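Long-range contacts in pectinesterase (Aspergillus niger, PDB 5C1E), which catalyses hydrolysis of the methyl esters of pectin to give methanol and de-esterified galacturonan, probably contributing to the maceration and soft-rotting of plant tissue: residues Cys203-Ala208 against Ser234-Ile239; Asn153-Gly158 against Asp175-Gly180. All coordinates share one frame; numbering follows the deposited sequence.

Interaction 1: residues Cys203-Ala208 against Ser234-Ile239; sequences CNIKAA and SVLSDI
Ser-234 meets Cys-203 through its side chain: OG, anti to the carbonyl carbon (chi1 -66°), accepts the backbone N-H of Cys-203, with N and OG 3.0 Å apart. The hydroxyl bonds in turn to Gln-232 O, so OG serves both the strand pairing and its own coil. Val-235 then carries the backbone pairing, its N giving a bond to Cys-203 O and its O receiving Ile-205 N at 2.8 Å in a nearly straight bond (172°). On the face shared with Ile-205, Leu-236 lies beside that isoleucine, pointing the same way, and its CD2 comes 3.8 Å from Ile-205 CG1; Tyr-231 touches both. Ser-237 N reaches Ile-205 O at 3.1 Å. Beyond it a water bridges the diverging strands, accepting from Ala-207 N at 2.9 Å and bonding to Ser-237 OG at 2.7 Å. Ile-239 N also gives a weak bond to that OG. The Ile-239 side chain crosses Ile-205 at about a right angle, Ile-239 CD1 against Ile-205 CG2, while Ile-239 CG2 packs 3.7 Å from Ala-207 CB. Two successive parallel beta-helix coils are thus joined by direct amide bonds where regular, by hydroxyl and water at the ends, with Leu-236 and Ile-239 packed on buried Ile-205.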
# COMPACT_ATOMS: atom_id res chain seq x y z
N CYS A 203 -4.74 -3.97 11.75
CA CYS A 203 -3.35 -4.01 11.33
C CYS A 203 -2.43 -4.04 12.54
O CYS A 203 -2.85 -3.88 13.69
CB CYS A 203 -3.03 -2.81 10.43
SG CYS A 203 -3.93 -2.81 8.86
N ASN A 204 -1.16 -4.27 12.25
CA ASN A 204 -0.12 -4.29 13.24
C ASN A 204 0.94 -3.26 12.87
O ASN A 204 1.59 -3.38 11.82
CB ASN A 204 0.52 -5.66 13.31
CG ASN A 204 1.51 -5.77 14.44
OD1 ASN A 204 1.24 -5.31 15.56
ND2 ASN A 204 2.65 -6.37 14.16
N ILE A 205 1.09 -2.24 13.71
CA ILE A 205 2.04 -1.15 13.46
C ILE A 205 3.25 -1.38 14.39
O ILE A 205 3.10 -1.46 15.60
CB ILE A 205 1.39 0.23 13.75
CG1 ILE A 205 0.37 0.64 12.67
CG2 ILE A 205 2.45 1.32 13.78
CD1 ILE A 205 -0.78 -0.31 12.45
N LYS A 206 4.44 -1.48 13.82
CA LYS A 206 5.64 -1.79 14.61
C LYS A 206 6.92 -1.30 13.92
O LYS A 206 6.90 -0.98 12.74
CB LYS A 206 5.74 -3.30 14.85
CG LYS A 206 5.74 -4.12 13.57
CD LYS A 206 6.04 -5.59 13.84
CE LYS A 206 5.53 -6.50 12.73
NZ LYS A 206 6.51 -6.63 11.62
N ALA A 207 8.01 -1.25 14.68
CA ALA A 207 9.33 -0.94 14.13
C ALA A 207 9.88 -2.10 13.32
O ALA A 207 9.57 -3.27 13.57
CB ALA A 207 10.30 -0.61 15.26
N ALA A 208 10.71 -1.77 12.33
CA ALA A 208 11.51 -2.76 11.63
C ALA A 208 12.48 -3.38 12.63
O ALA A 208 12.85 -2.74 13.62
CB ALA A 208 12.29 -2.11 10.49
N SER A 234 -6.66 -2.06 15.81
CA SER A 234 -5.29 -2.34 15.45
C SER A 234 -4.36 -2.34 16.64
O SER A 234 -4.67 -1.79 17.70
CB SER A 234 -4.78 -1.31 14.44
OG SER A 234 -5.47 -1.40 13.22
N VAL A 235 -3.20 -2.96 16.44
CA VAL A 235 -2.13 -2.98 17.42
C VAL A 235 -1.08 -1.92 17.08
O VAL A 235 -0.50 -1.93 15.99
CB VAL A 235 -1.46 -4.36 17.53
CG1 VAL A 235 -0.46 -4.36 18.68
CG2 VAL A 235 -2.51 -5.44 17.77
N LEU A 236 -0.85 -1.02 18.03
CA LEU A 236 0.11 0.07 17.88
C LEU A 236 1.23 -0.13 18.88
O LEU A 236 0.98 -0.10 20.10
CB LEU A 236 -0.56 1.40 18.14
CG LEU A 236 -1.77 1.75 17.25
CD1 LEU A 236 -2.32 3.07 17.76
CD2 LEU A 236 -1.37 1.84 15.79
N SER A 237 2.45 -0.34 18.39
CA SER A 237 3.58 -0.55 19.29
C SER A 237 4.04 0.77 19.91
O SER A 237 3.54 1.85 19.57
CB SER A 237 4.74 -1.22 18.55
OG SER A 237 5.53 -0.29 17.84
N ASP A 238 5.04 0.68 20.79
CA ASP A 238 5.57 1.87 21.47
C ASP A 238 6.29 2.86 20.55
O ASP A 238 6.77 3.88 21.02
CB ASP A 238 6.47 1.48 22.65
CG ASP A 238 7.82 0.92 22.22
OD1 ASP A 238 8.09 0.71 21.02
OD2 ASP A 238 8.64 0.67 23.13
N ILE A 239 6.38 2.57 19.25
CA ILE A 239 6.89 3.59 18.32
C ILE A 239 6.02 4.84 18.21
O ILE A 239 6.52 5.90 17.86
CB ILE A 239 7.16 3.03 16.90
CG1 ILE A 239 5.86 2.54 16.21
CG2 ILE A 239 8.21 1.92 16.97
CD1 ILE A 239 6.05 2.20 14.74
O HOH W 1 7.73 -1.76 17.56

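Interaction 2: residues Asn153-Gly158 against Asp175-Gly180; sequences NCMIEG and DIVSNG
Asp-175 N bonds to Cys-154 O, the first of five backbone hydrogen bonds that hold the parallel strands 155-158 and 175-178, whose axes come within 4.7 Å. Val-177 N to Ile-156 O, at 2.8 Å, is the straightest (174°). At the far end Asn-179 N meets Gly-158 O, again at 2.8 Å, but stands well above the carbonyl plane. CA-H...O contacts supplement the pairing, as from Met-155 CA to Asp-175 O at 3.2 Å. Apolar packing divides between two faces. On one, the bend of Met-155 at chi2 (-69°) sets SD 3.6 Å from Val-177 CG2; on the other, Ile-156 CD1 approaches Ile-176 CG1 more loosely, at 4.3 Å. Polar side chains gather at the C-terminal end. Glu-157, extended beyond CG, crosses Asn-179 at about a right angle, its OE1 3.5 Å from Asn-179 CB. A water accepts from Asn-179 ND2 at 3.0 Å and gives only a weak bond to Glu-157 OE1. ND2 also bonds to Gly-137 O, just beyond strand 134-136, the neighbour of 155-158 in the sheet. The backbone therefore supplies the specific pairing of these beta-helix coils; no direct bond joins carboxylate to amide, which one water links weakly while Gly-137 holds the amide nitrogen.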
# COMPACT_ATOMS: atom_id res chain seq x y z
N ASN A 153 -3.40 -8.33 4.25
CA ASN A 153 -2.27 -9.20 4.59
C ASN A 153 -0.99 -8.82 3.87
O ASN A 153 -0.18 -9.68 3.48
CB ASN A 153 -2.62 -10.67 4.38
CG ASN A 153 -3.60 -11.16 5.42
OD1 ASN A 153 -3.20 -11.67 6.45
ND2 ASN A 153 -4.89 -10.94 5.18
N CYS A 154 -0.80 -7.51 3.73
CA CYS A 154 0.37 -6.96 3.12
C CYS A 154 1.33 -6.43 4.18
O CYS A 154 0.97 -6.27 5.36
CB CYS A 154 0.01 -5.83 2.15
SG CYS A 154 -0.93 -6.34 0.68
N MET A 155 2.56 -6.18 3.75
CA MET A 155 3.57 -5.56 4.58
C MET A 155 3.94 -4.27 3.88
O MET A 155 4.39 -4.30 2.73
CB MET A 155 4.77 -6.50 4.69
CG MET A 155 5.76 -6.19 5.80
SD MET A 155 6.73 -4.69 5.58
CE MET A 155 7.59 -5.00 4.03
N ILE A 156 3.74 -3.14 4.57
CA ILE A 156 4.10 -1.82 4.03
C ILE A 156 5.17 -1.22 4.93
O ILE A 156 4.93 -0.96 6.12
CB ILE A 156 2.89 -0.86 3.91
CG1 ILE A 156 1.80 -1.48 3.06
CG2 ILE A 156 3.30 0.44 3.21
CD1 ILE A 156 0.69 -2.07 3.86
N GLU A 157 6.34 -0.96 4.34
CA GLU A 157 7.50 -0.49 5.10
C GLU A 157 8.05 0.82 4.59
O GLU A 157 8.21 1.04 3.38
CB GLU A 157 8.62 -1.53 5.07
CG GLU A 157 9.78 -1.18 5.99
CD GLU A 157 10.77 -2.31 6.22
OE1 GLU A 157 11.69 -2.12 7.05
OE2 GLU A 157 10.67 -3.37 5.59
N GLY A 158 8.38 1.69 5.55
CA GLY A 158 9.01 2.96 5.29
C GLY A 158 9.13 3.78 6.56
O GLY A 158 8.95 3.27 7.67
N ASP A 175 0.79 -5.65 8.09
CA ASP A 175 1.88 -5.23 8.95
C ASP A 175 2.41 -3.94 8.38
O ASP A 175 2.84 -3.89 7.23
CB ASP A 175 2.97 -6.31 9.04
CG ASP A 175 2.56 -7.50 9.90
OD1 ASP A 175 1.76 -7.35 10.84
OD2 ASP A 175 3.05 -8.61 9.63
N ILE A 176 2.36 -2.89 9.19
CA ILE A 176 2.82 -1.58 8.79
C ILE A 176 4.07 -1.32 9.62
O ILE A 176 4.00 -1.22 10.86
CB ILE A 176 1.70 -0.54 8.98
CG1 ILE A 176 0.56 -0.85 8.02
CG2 ILE A 176 2.23 0.87 8.82
CD1 ILE A 176 -0.72 -0.09 8.30
N VAL A 177 5.21 -1.25 8.94
CA VAL A 177 6.53 -1.39 9.55
C VAL A 177 7.36 -0.13 9.31
O VAL A 177 7.72 0.16 8.19
CB VAL A 177 7.27 -2.61 8.98
CG1 VAL A 177 8.61 -2.82 9.68
CG2 VAL A 177 6.40 -3.86 9.09
N SER A 178 7.66 0.61 10.38
CA SER A 178 8.49 1.81 10.26
C SER A 178 9.98 1.48 10.37
O SER A 178 10.40 0.83 11.34
CB SER A 178 8.13 2.86 11.33
OG SER A 178 6.95 3.58 11.01
N ASN A 179 10.78 1.94 9.40
CA ASN A 179 12.24 1.75 9.41
C ASN A 179 13.02 3.05 9.67
O ASN A 179 14.23 3.12 9.44
CB ASN A 179 12.75 1.07 8.13
CG ASN A 179 12.37 1.82 6.87
OD1 ASN A 179 11.79 2.90 6.94
ND2 ASN A 179 12.68 1.24 5.72
N GLY A 180 12.31 4.06 10.16
CA GLY A 180 12.89 5.36 10.47
C GLY A 180 11.83 6.25 11.10
O GLY A 180 10.65 5.90 11.10
O HOH W 2 14.53 -1.08 5.59

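Interactions 1 and 2 are successive strand pairings within one parallel sheet of the pectinesterase beta-helix, in the strand order 155-158, 175-178, 204-207, 235-236. Their centres are about 9 Å apart, and the middle pair joins them: Asn-204 O lies 2.8 Å from Ile-176 N and Ala-208 N 2.8 Å from Ser-178 O, both probable hydrogen bonds, while Ala-208 CA packs 3.5 Å from Val-177 CG1. Ile-205 and Ile-176 touch on the face that both contacts share. The two differ in their relation to catalysis. The residue Gly-158 of interaction 2 lies about 9 Å from the side chain of Asp-161, the predicted active-site residue, and is close to it in sequence too, whereas interaction 1 sits away from it, near the end of the sheet.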